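PDB 2WK1: demethyldecarbamoylnovobiocin O-methyltransferase from Streptomyces caeruleus, which transfers a methyl group from S-adenosyl-L-methionine to the 4-hydroxyl of the noviose sugar in the penultimate step of novobiocin biosynthesis. Local coordinates for residues 38-43 and 93-98; 142-147 and 172-177; 148-153 and 219-224. All coordinates share one frame; numbering follows the deposited sequence. Where two conformers were deposited one is given.

Contacts 2 and 3 both sit on S-adenosyl-L-homocysteine, whereas contact 1 lies to one side of the pocket, the side chain of Ile43 being about 11 Å from the ligand. Residues 142-147 and 148-153 run consecutively from the end of strand 138-142: the first holds the ribose and the N3 side of the adenine, the second meets the N7 side. The centres of contacts 2 and 3 are about 17 Å apart, yet they touch, Ile147 CG2 3.7 Å from Leu219 CD1. Contact 1 is about 23 Å, centre to centre, from contact 2 and about 31 Å from contact 3. Its closer relation is to Glu92, the predicted proton acceptor, about 4 Å from the Ile43 side chain.

Contact 1. Residues 38-43 and 93-98; sequences YLDLMI and NIRQCV
With chi1 at -177° and the rest of the chain extended, Arg95 stretches out straight from its helix to meet Asp40, Leu39 and Ile43. Asp40 turns its CG beside its own backbone N, which brings OD1 to 2.6 Å from Arg95 NH1. The N-H...O angle of 166° and the position of OD1 close to the guanidinium plane identify a straight salt bridge through one N-O pair, met end-on. The planes of carboxylate and guanidinium, 55° apart, are not aligned for a two-pronged pairing. Leu39 covers one guanidinium face: its CB stands 3.7 Å above the plane, over the centre, and its CD1 is 3.9 Å from Arg95 NE. Ile43 comes in at about a right angle, CD1 lying 4.0 Å from Arg95 CD, against the aliphatic part of the arm. A hydrogen bond from NH2 to Ser36 OG adds a second hold on the guanidinium, which probably limits its rotation. The two helix axes stay 11.7 Å apart and run roughly antiparallel, so it is the long arginine that spans the gap. It is an interhelical salt bridge with an aliphatic-covered arginine, joining helix 87-103 to helix 35-47, which also packs on the second subunit of this TylF-family homodimer.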
loop_
_atom_site.group_PDB
_atom_site.type_symbol
_atom_site.label_atom_id
_atom_site.label_comp_id
_atom_site.label_asym_id
_atom_site.label_seq_id
_atom_site.Cartn_x
_atom_site.Cartn_y
_atom_site.Cartn_z
ATOM N N TYR A 38 10.618 0.761 -1.372
ATOM C CA TYR A 38 9.716 0.981 -0.252
ATOM C C TYR A 38 9.060 2.351 -0.317
ATOM O O TYR A 38 7.849 2.457 -0.146
ATOM C CB TYR A 38 10.495 0.821 1.032
ATOM C CG TYR A 38 9.808 1.237 2.310
ATOM C CD1 TYR A 38 8.678 0.593 2.769
ATOM C CD2 TYR A 38 10.356 2.243 3.098
ATOM C CE1 TYR A 38 8.112 0.934 3.989
ATOM C CE2 TYR A 38 9.799 2.588 4.318
ATOM C CZ TYR A 38 8.667 1.949 4.751
ATOM O OH TYR A 38 8.163 2.326 5.966
ATOM N N LEU A 39 9.852 3.409 -0.485
ATOM C CA LEU A 39 9.277 4.756 -0.460
ATOM C C LEU A 39 8.412 5.018 -1.665
ATOM O O LEU A 39 7.383 5.680 -1.552
ATOM C CB LEU A 39 10.352 5.825 -0.316
ATOM C CG LEU A 39 11.059 5.792 1.025
ATOM C CD1 LEU A 39 12.229 6.780 1.048
ATOM C CD2 LEU A 39 10.103 6.005 2.201
ATOM N N ASP A 40 8.798 4.468 -2.817
ATOM C CA ASP A 40 7.950 4.580 -3.989
ATOM C C ASP A 40 6.560 3.977 -3.722
ATOM O O ASP A 40 5.501 4.547 -4.053
ATOM C CB ASP A 40 8.585 3.873 -5.194
ATOM C CG ASP A 40 9.783 4.594 -5.786
ATOM O OD1 ASP A 40 10.072 5.755 -5.448
ATOM O OD2 ASP A 40 10.451 3.960 -6.654
ATOM N N LEU A 41 6.550 2.801 -3.119
ATOM C CA LEU A 41 5.290 2.117 -2.831
ATOM C C LEU A 41 4.518 2.858 -1.752
ATOM O O LEU A 41 3.309 3.040 -1.833
ATOM C CB LEU A 41 5.550 0.663 -2.427
ATOM C CG LEU A 41 4.352 -0.143 -1.986
ATOM C CD1 LEU A 41 3.361 -0.256 -3.131
ATOM C CD2 LEU A 41 4.776 -1.525 -1.500
ATOM N N MET A 42 5.214 3.338 -0.744
ATOM C CA MET A 42 4.528 4.072 0.270
ATOM C C MET A 42 3.773 5.275 -0.237
ATOM O O MET A 42 2.645 5.516 0.199
ATOM C CB MET A 42 5.673 4.558 1.540
ATOM C CG MET A 42 4.899 5.260 2.560
ATOM S SD MET A 42 5.948 5.409 3.967
ATOM C CE MET A 42 5.880 3.950 4.695
ATOM N N ILE A 43 4.386 6.037 -1.155
ATOM C CA ILE A 43 3.688 7.193 -1.739
ATOM C C ILE A 43 2.399 6.749 -2.437
ATOM O O ILE A 43 1.353 7.367 -2.268
ATOM C CB ILE A 43 4.662 7.971 -2.640
ATOM C CG1 ILE A 43 5.702 8.699 -1.750
ATOM C CG2 ILE A 43 3.892 8.938 -3.547
ATOM C CD1 ILE A 43 6.874 9.310 -2.493
ATOM N N ASN A 93 7.298 15.849 -3.041
ATOM C CA ASN A 93 8.000 16.999 -2.471
ATOM C C ASN A 93 8.489 16.747 -1.052
ATOM O O ASN A 93 9.602 17.114 -0.698
ATOM C CB ASN A 93 7.087 18.228 -2.537
ATOM C CG ASN A 93 7.623 19.409 -1.747
ATOM O OD1 ASN A 93 7.144 19.662 -0.641
ATOM N ND2 ASN A 93 8.628 20.101 -2.282
ATOM N N ILE A 94 7.649 16.138 -0.219
ATOM C CA ILE A 94 8.093 15.767 1.135
ATOM C C ILE A 94 9.312 14.856 1.046
ATOM O O ILE A 94 10.311 15.055 1.736
ATOM C CB ILE A 94 6.999 15.044 1.930
ATOM C CG1 ILE A 94 5.877 15.993 2.244
ATOM C CG2 ILE A 94 7.559 14.441 3.248
ATOM C CD1 ILE A 94 4.648 15.300 2.866
ATOM N N ARG A 95 9.229 13.831 0.200
ATOM C CA ARG A 95 10.344 12.912 0.055
ATOM C C ARG A 95 11.627 13.626 -0.363
ATOM O O ARG A 95 12.696 13.360 0.193
ATOM C CB ARG A 95 9.992 11.779 -0.899
ATOM C CG ARG A 95 11.101 10.746 -1.017
ATOM C CD ARG A 95 10.815 9.764 -2.029
ATOM N NE ARG A 95 11.904 8.856 -2.262
ATOM C CZ ARG A 95 11.782 7.813 -3.072
ATOM N NH1 ARG A 95 10.629 7.592 -3.695
ATOM N NH2 ARG A 95 12.797 6.979 -3.214
ATOM N N GLN A 96 11.518 14.491 -1.366
ATOM C CA GLN A 96 12.703 15.191 -1.834
ATOM C C GLN A 96 13.307 16.080 -0.740
ATOM O O GLN A 96 14.529 16.108 -0.550
ATOM C CB GLN A 96 12.374 16.004 -3.086
ATOM C CG GLN A 96 11.994 15.180 -4.333
ATOM C CD GLN A 96 13.086 14.333 -4.966
ATOM O OE1 GLN A 96 13.348 13.203 -4.536
ATOM N NE2 GLN A 96 13.655 14.835 -6.067
ATOM N N CYS A 97 12.472 16.820 -0.025
ATOM C CA CYS A 97 12.978 17.699 1.029
ATOM C C CYS A 97 13.595 16.916 2.179
ATOM O O CYS A 97 14.664 17.279 2.664
ATOM C CB CYS A 97 11.857 18.625 1.537
ATOM S SG CYS A 97 11.313 19.881 0.383
ATOM N N VAL A 98 12.905 15.873 2.630
ATOM C CA VAL A 98 13.428 15.103 3.754
ATOM C C VAL A 98 14.711 14.371 3.339
ATOM O O VAL A 98 15.689 14.368 4.097
ATOM C CB VAL A 98 12.393 14.115 4.329
ATOM C CG1 VAL A 98 13.013 13.260 5.441
ATOM C CG2 VAL A 98 11.172 14.874 4.869
#

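Contact 2. Residues 142-147 and 172-177; sequences DSFQGI and VSEEEV. With SAH (S-adenosyl-L-homocysteine), chain B.
Phe144 packs on the start of helix 174-183. CB lies 3.5 Å from Val172 O, a carbonyl oxygen found at the edge of the ring and in its plane. With chi1 at -59°, CG is set beside the backbone N, and the ring swings under Glu174, CG facing its CB. CD1 comes within 3.6 Å of Glu174 CA, and CE1 within 3.9 Å of Val177 CG2, which stands at the ring edge. At the tip, CZ is 4.2 Å from Glu174 CG. Above the ring, Glu174 CB makes a CH-pi contact, 3.9 Å from the Phe144 centroid and 15° off the normal, while Glu174 OE2 pairs with Arg178 and OE1 stays 4.1 Å from both Phe144 CD2 and CE2. The opposite face rests on Asp142 CB, so the phenyl is sandwiched. Asp142 OD1 also accepts from Phe144 N, closing an Asx turn, and a water takes N-H bonds from both Gly146 and Val172. The same aspartate receives the ribose hydroxyls: O2' lies 2.8 Å from Asp142 OD1 and O3' 2.6 Å from Asp142 OD2. An acidic residue ending the second strand and gripping both ribose hydroxyls is characteristic of the Rossmann-like class I methyltransferase fold.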
loop_
_atom_site.group_PDB
_atom_site.type_symbol
_atom_site.label_atom_id
_atom_site.label_comp_id
_atom_site.label_asym_id
_atom_site.label_seq_id
_atom_site.Cartn_x
_atom_site.Cartn_y
_atom_site.Cartn_z
ATOM N N ASP A 142 -1.925 18.655 15.473
ATOM C CA ASP A 142 -3.281 18.820 15.005
ATOM C C ASP A 142 -4.195 19.002 16.193
ATOM O O ASP A 142 -3.904 18.547 17.296
ATOM C CB ASP A 142 -3.746 17.577 14.224
ATOM C CG ASP A 142 -4.850 17.875 13.250
ATOM O OD1 ASP A 142 -6.024 18.008 13.650
ATOM O OD2 ASP A 142 -4.521 18.034 12.047
ATOM N N SER A 143 -5.342 19.623 15.956
ATOM C CA SER A 143 -6.400 19.612 16.959
ATOM C C SER A 143 -6.983 18.224 17.204
ATOM O O SER A 143 -7.499 17.956 18.282
ATOM C CB SER A 143 -7.534 20.530 16.544
ATOM O OG SER A 143 -8.184 19.971 15.417
ATOM N N PHE A 144 -6.917 17.364 16.192
ATOM C CA PHE A 144 -7.599 16.085 16.138
ATOM C C PHE A 144 -9.098 16.271 16.295
ATOM O O PHE A 144 -9.796 15.344 16.646
ATOM C CB PHE A 144 -6.964 15.088 17.116
ATOM C CG PHE A 144 -5.499 14.855 16.837
ATOM C CD1 PHE A 144 -5.114 14.065 15.760
ATOM C CD2 PHE A 144 -4.513 15.437 17.618
ATOM C CE1 PHE A 144 -3.790 13.870 15.461
ATOM C CE2 PHE A 144 -3.175 15.213 17.342
ATOM C CZ PHE A 144 -2.815 14.446 16.253
ATOM N N GLN A 145 -9.564 17.482 15.958
ATOM C CA GLN A 145 -10.969 17.889 16.057
ATOM C C GLN A 145 -11.377 18.728 14.845
ATOM O O GLN A 145 -12.440 19.364 14.846
ATOM C CB GLN A 145 -11.201 18.756 17.342
ATOM C CG GLN A 145 -10.848 18.062 18.646
ATOM C CD GLN A 145 -11.281 18.810 19.926
ATOM O OE1 GLN A 145 -11.268 18.226 21.012
ATOM N NE2 GLN A 145 -11.659 20.059 19.801
ATOM N N GLY A 146 -10.555 18.743 13.799
ATOM C CA GLY A 146 -10.827 19.558 12.638
ATOM C C GLY A 146 -10.422 21.024 12.781
ATOM O O GLY A 146 -9.727 21.449 13.694
ATOM N N ILE A 147 -10.849 21.803 11.804
ATOM C CA ILE A 147 -10.527 23.213 11.723
ATOM C C ILE A 147 -11.303 23.998 12.805
ATOM O O ILE A 147 -12.464 23.710 13.041
ATOM C CB ILE A 147 -10.885 23.703 10.302
ATOM C CG1 ILE A 147 -9.967 23.022 9.255
ATOM C CG2 ILE A 147 -10.811 25.227 10.191
ATOM C CD1 ILE A 147 -10.305 23.395 7.799
ATOM N N VAL A 172 -10.362 14.231 12.474
ATOM C CA VAL A 172 -9.898 12.856 12.611
ATOM C C VAL A 172 -9.230 12.738 13.966
ATOM O O VAL A 172 -8.300 13.495 14.280
ATOM C CB VAL A 172 -8.908 12.454 11.497
ATOM C CG1 VAL A 172 -8.456 11.026 11.695
ATOM C CG2 VAL A 172 -9.534 12.663 10.101
ATOM N N SER A 173 -9.668 11.770 14.759
ATOM C CA SER A 173 -9.176 11.625 16.118
ATOM C C SER A 173 -7.723 11.164 16.176
ATOM O O SER A 173 -7.195 10.543 15.244
ATOM C CB SER A 173 -10.032 10.609 16.879
ATOM O OG SER A 173 -9.763 9.297 16.437
ATOM N N GLU A 174 -7.077 11.452 17.293
ATOM C CA GLU A 174 -5.725 10.984 17.499
ATOM C C GLU A 174 -5.663 9.458 17.517
ATOM O O GLU A 174 -4.696 8.870 17.051
ATOM C CB GLU A 174 -5.130 11.584 18.769
ATOM C CG GLU A 174 -3.662 11.339 18.882
ATOM C CD GLU A 174 -3.029 11.958 20.115
ATOM O OE1 GLU A 174 -3.611 12.881 20.724
ATOM O OE2 GLU A 174 -1.945 11.486 20.465
ATOM N N GLU A 175 -6.702 8.803 18.044
ATOM C CA GLU A 175 -6.709 7.357 18.042
ATOM C C GLU A 175 -6.660 6.804 16.608
ATOM O O GLU A 175 -5.947 5.827 16.329
ATOM C CB GLU A 175 -7.928 6.851 18.814
ATOM C CG GLU A 175 -7.632 5.578 19.476
ATOM C CD GLU A 175 -8.018 4.538 18.601
ATOM O OE1 GLU A 175 -9.059 4.737 17.955
ATOM O OE2 GLU A 175 -7.274 3.552 18.485
ATOM N N GLU A 176 -7.427 7.407 15.710
ATOM C CA GLU A 176 -7.422 7.002 14.316
ATOM C C GLU A 176 -6.065 7.236 13.651
ATOM O O GLU A 176 -5.556 6.359 12.954
ATOM C CB GLU A 176 -8.544 7.711 13.559
ATOM C CG GLU A 176 -8.630 7.278 12.078
ATOM C CD GLU A 176 -9.891 7.728 11.371
ATOM O OE1 GLU A 176 -10.913 7.999 12.022
ATOM O OE2 GLU A 176 -9.844 7.834 10.132
ATOM N N VAL A 177 -5.456 8.386 13.916
ATOM C CA VAL A 177 -4.125 8.663 13.364
ATOM C C VAL A 177 -3.087 7.677 13.891
ATOM O O VAL A 177 -2.274 7.154 13.140
ATOM C CB VAL A 177 -3.726 10.126 13.574
ATOM C CG1 VAL A 177 -2.280 10.370 13.115
ATOM C CG2 VAL A 177 -4.714 11.078 12.873
HETATM N N SAH B . -1.765 17.283 5.723
HETATM C CA SAH B . -3.041 16.491 5.661
HETATM C CB SAH B . -4.225 17.423 5.396
HETATM C CG SAH B . -4.487 18.417 6.519
HETATM S SD SAH B . -6.215 18.913 6.571
HETATM C C SAH B . -2.909 15.350 4.691
HETATM O O SAH B . -3.920 14.840 4.193
HETATM O OXT SAH B . -1.801 14.876 4.479
HETATM C "C5'" SAH B . -6.148 20.306 7.713
HETATM C "C4'" SAH B . -5.828 19.869 9.160
HETATM O "O4'" SAH B . -5.460 21.049 9.916
HETATM C "C3'" SAH B . -6.976 19.180 9.898
HETATM O "O3'" SAH B . -6.591 17.892 10.410
HETATM C "C2'" SAH B . -7.313 20.183 11.023
HETATM O "O2'" SAH B . -7.775 19.595 12.240
HETATM C "C1'" SAH B . -5.986 20.920 11.241
HETATM N N9 SAH B . -6.054 22.289 11.757
HETATM C C8 SAH B . -6.313 23.393 11.009
HETATM N N7 SAH B . -6.171 24.517 11.753
HETATM C C5 SAH B . -5.790 24.115 12.991
HETATM C C6 SAH B . -5.422 24.780 14.216
HETATM N N6 SAH B . -5.465 26.099 14.294
HETATM N N1 SAH B . -5.046 24.026 15.255
HETATM C C2 SAH B . -4.959 22.686 15.172
HETATM N N3 SAH B . -5.280 21.983 14.081
HETATM C C4 SAH B . -5.668 22.668 12.984
HETATM O O HOH W 1 -8.605 16.589 12.614
#

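Contact 3. Residues 148-153 and 219-224; sequences PDVGED and LYESTW. With SAH (S-adenosyl-L-homocysteine), chain B; EDO (1,2-ethanediol), chain F.
The loop 148-153 passes the start of helix 220-230 at a distance, with Val150 CA and Glu221 CA 8.5 Å apart, so side chains and one water bridge the gap. Both belong to the Rossmann-like methyltransferase fold: the loop follows the second strand, 138-142, and the helix follows the fourth, 210-215, at the C-terminal ends of the parallel strands, where the ligand binds. Leu219 CD1 is the shared apolar point. Pro148 reaches toward it with CG, 3.7 Å from Leu219 CD1, and Val150 slides past it in the opposite sense, CG1 to Leu219 CD1 at 3.6 Å. Val150 CG1 also lies 3.4 Å from Glu221 OE1. Glu221 has a chi1 of 70°, which places CG between its backbone N and carbonyl carbon, and from there the extended chain carries the carboxylate alongside Val150. A water completes this link, donating to Val150 O at 2.9 Å and to Glu221 OE1 at 2.8 Å. The helix start is also tied to helix 156-161, because the Asp158 carboxylate accepts from Tyr220 N and Glu221 N. Inside the turn, Leu219 O takes bonds from Thr223 N and Thr223 OG1 on opposite faces of its carbonyl plane. Towards the ligand, Pro148 CD lies against the adenine, 3.6 Å from its N7, and Ser222 OG donates to that same N7 at 2.8 Å.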
loop_
_atom_site.group_PDB
_atom_site.type_symbol
_atom_site.label_atom_id
_atom_site.label_comp_id
_atom_site.label_asym_id
_atom_site.label_seq_id
_atom_site.Cartn_x
_atom_site.Cartn_y
_atom_site.Cartn_z
ATOM N N PRO A 148 -10.658 24.970 13.468
ATOM C CA PRO A 148 -11.386 25.743 14.488
ATOM C C PRO A 148 -12.440 26.624 13.861
ATOM O O PRO A 148 -12.284 27.049 12.716
ATOM C CB PRO A 148 -10.292 26.613 15.126
ATOM C CG PRO A 148 -9.235 26.754 14.026
ATOM C CD PRO A 148 -9.245 25.409 13.344
ATOM N N ASP A 149 -13.513 26.857 14.606
ATOM C CA ASP A 149 -14.489 27.859 14.248
ATOM C C ASP A 149 -13.946 29.207 14.710
ATOM O O ASP A 149 -13.904 29.469 15.910
ATOM C CB ASP A 149 -15.812 27.536 14.944
ATOM C CG ASP A 149 -16.917 28.524 14.622
ATOM O OD1 ASP A 149 -16.645 29.581 14.033
ATOM O OD2 ASP A 149 -18.075 28.216 14.970
ATOM N N VAL A 150 -13.489 30.032 13.767
ATOM C CA VAL A 150 -12.754 31.250 14.112
ATOM C C VAL A 150 -13.630 32.330 14.746
ATOM O O VAL A 150 -13.101 33.231 15.398
ATOM C CB VAL A 150 -11.947 31.830 12.904
ATOM C CG1 VAL A 150 -10.934 30.806 12.402
ATOM C CG2 VAL A 150 -12.838 32.307 11.778
ATOM N N GLY A 151 -14.946 32.216 14.559
ATOM C CA GLY A 151 -15.906 33.100 15.230
ATOM C C GLY A 151 -15.885 34.506 14.670
ATOM O O GLY A 151 -15.192 34.804 13.686
ATOM N N GLU A 152 -16.634 35.392 15.327
ATOM C CA GLU A 152 -16.816 36.760 14.837
ATOM C C GLU A 152 -15.532 37.607 14.858
ATOM O O GLU A 152 -15.402 38.567 14.089
ATOM C CB GLU A 152 -17.944 37.463 15.623
ATOM C CG GLU A 152 -17.600 37.780 17.081
ATOM C CD GLU A 152 -18.776 38.363 17.873
ATOM O OE1 GLU A 152 -19.951 38.184 17.465
ATOM O OE2 GLU A 152 -18.517 38.995 18.918
ATOM N N ASP A 153 -14.585 37.258 15.724
ATOM C CA ASP A 153 -13.315 37.993 15.808
ATOM C C ASP A 153 -12.180 37.375 14.954
ATOM O O ASP A 153 -11.034 37.844 14.989
ATOM C CB ASP A 153 -12.875 38.115 17.267
ATOM C CG ASP A 153 -13.947 38.760 18.157
ATOM O OD1 ASP A 153 -14.643 39.697 17.688
ATOM O OD2 ASP A 153 -14.085 38.325 19.322
ATOM N N LEU A 219 -6.092 27.879 7.256
ATOM C CA LEU A 219 -6.548 29.226 7.622
ATOM C C LEU A 219 -5.419 30.205 7.756
ATOM O O LEU A 219 -4.288 29.812 8.033
ATOM C CB LEU A 219 -7.227 29.187 8.996
ATOM C CG LEU A 219 -8.413 28.279 9.212
ATOM C CD1 LEU A 219 -8.882 28.375 10.675
ATOM C CD2 LEU A 219 -9.471 28.672 8.246
ATOM N N TYR A 220 -5.732 31.487 7.612
ATOM C CA TYR A 220 -4.760 32.533 7.903
ATOM C C TYR A 220 -4.239 32.365 9.315
ATOM O O TYR A 220 -3.014 32.407 9.551
ATOM C CB TYR A 220 -5.387 33.917 7.734
ATOM C CG TYR A 220 -4.528 35.066 8.200
ATOM C CD1 TYR A 220 -4.519 35.459 9.530
ATOM C CD2 TYR A 220 -3.726 35.748 7.305
ATOM C CE1 TYR A 220 -3.736 36.521 9.954
ATOM C CE2 TYR A 220 -2.941 36.806 7.707
ATOM C CZ TYR A 220 -2.944 37.182 9.040
ATOM O OH TYR A 220 -2.173 38.254 9.459
ATOM N N GLU A 221 -5.146 32.199 10.276
ATOM C CA GLU A 221 -4.686 32.185 11.658
ATOM C C GLU A 221 -3.817 30.984 11.984
ATOM O O GLU A 221 -2.816 31.118 12.692
ATOM C CB GLU A 221 -5.835 32.362 12.631
ATOM C CG GLU A 221 -6.829 31.284 12.802
ATOM C CD GLU A 221 -7.574 31.531 14.113
ATOM O OE1 GLU A 221 -8.485 32.385 14.134
ATOM O OE2 GLU A 221 -7.187 30.933 15.134
ATOM N N SER A 222 -4.182 29.829 11.451
ATOM C CA SER A 222 -3.413 28.628 11.645
ATOM C C SER A 222 -2.025 28.782 11.068
ATOM O O SER A 222 -1.037 28.379 11.687
ATOM C CB SER A 222 -4.115 27.438 11.019
ATOM O OG SER A 222 -5.419 27.253 11.564
ATOM N N THR A 223 -1.943 29.363 9.873
ATOM C CA THR A 223 -0.670 29.534 9.189
ATOM C C THR A 223 0.206 30.554 9.903
ATOM O O THR A 223 1.375 30.324 10.090
ATOM C CB THR A 223 -0.913 29.939 7.714
ATOM O OG1 THR A 223 -1.761 28.970 7.096
ATOM C CG2 THR A 223 0.362 30.057 6.933
ATOM N N TRP A 224 -0.382 31.660 10.311
ATOM C CA TRP A 224 0.353 32.683 11.042
ATOM C C TRP A 224 0.899 32.123 12.348
ATOM O O TRP A 224 2.061 32.341 12.699
ATOM C CB TRP A 224 -0.558 33.906 11.299
ATOM C CG TRP A 224 0.209 34.999 11.953
ATOM C CD1 TRP A 224 0.278 35.254 13.283
ATOM C CD2 TRP A 224 1.089 35.932 11.311
ATOM N NE1 TRP A 224 1.127 36.311 13.511
ATOM C CE2 TRP A 224 1.638 36.743 12.316
ATOM C CE3 TRP A 224 1.449 36.172 9.987
ATOM C CZ2 TRP A 224 2.549 37.771 12.029
ATOM C CZ3 TRP A 224 2.350 37.200 9.708
ATOM C CH2 TRP A 224 2.884 37.980 10.724
HETATM N N SAH B . -1.765 17.283 5.723
HETATM C CA SAH B . -3.041 16.491 5.661
HETATM C CB SAH B . -4.225 17.423 5.396
HETATM C CG SAH B . -4.487 18.417 6.519
HETATM S SD SAH B . -6.215 18.913 6.571
HETATM C C SAH B . -2.909 15.350 4.691
HETATM O O SAH B . -3.920 14.840 4.193
HETATM O OXT SAH B . -1.801 14.876 4.479
HETATM C "C5'" SAH B . -6.148 20.306 7.713
HETATM C "C4'" SAH B . -5.828 19.869 9.160
HETATM O "O4'" SAH B . -5.460 21.049 9.916
HETATM C "C3'" SAH B . -6.976 19.180 9.898
HETATM O "O3'" SAH B . -6.591 17.892 10.410
HETATM C "C2'" SAH B . -7.313 20.183 11.023
HETATM O "O2'" SAH B . -7.775 19.595 12.240
HETATM C "C1'" SAH B . -5.986 20.920 11.241
HETATM N N9 SAH B . -6.054 22.289 11.757
HETATM C C8 SAH B . -6.313 23.393 11.009
HETATM N N7 SAH B . -6.171 24.517 11.753
HETATM C C5 SAH B . -5.790 24.115 12.991
HETATM C C6 SAH B . -5.422 24.780 14.216
HETATM N N6 SAH B . -5.465 26.099 14.294
HETATM N N1 SAH B . -5.046 24.026 15.255
HETATM C C2 SAH B . -4.959 22.686 15.172
HETATM N N3 SAH B . -5.280 21.983 14.081
HETATM C C4 SAH B . -5.668 22.668 12.984
HETATM C C1 EDO F . -0.322 26.502 5.607
HETATM O O1 EDO F . -0.937 26.289 6.932
HETATM C C2 EDO F . -1.300 26.734 4.438
HETATM O O2 EDO F . -1.436 25.522 3.656
HETATM O O HOH W 2 -10.298 33.589 15.886
#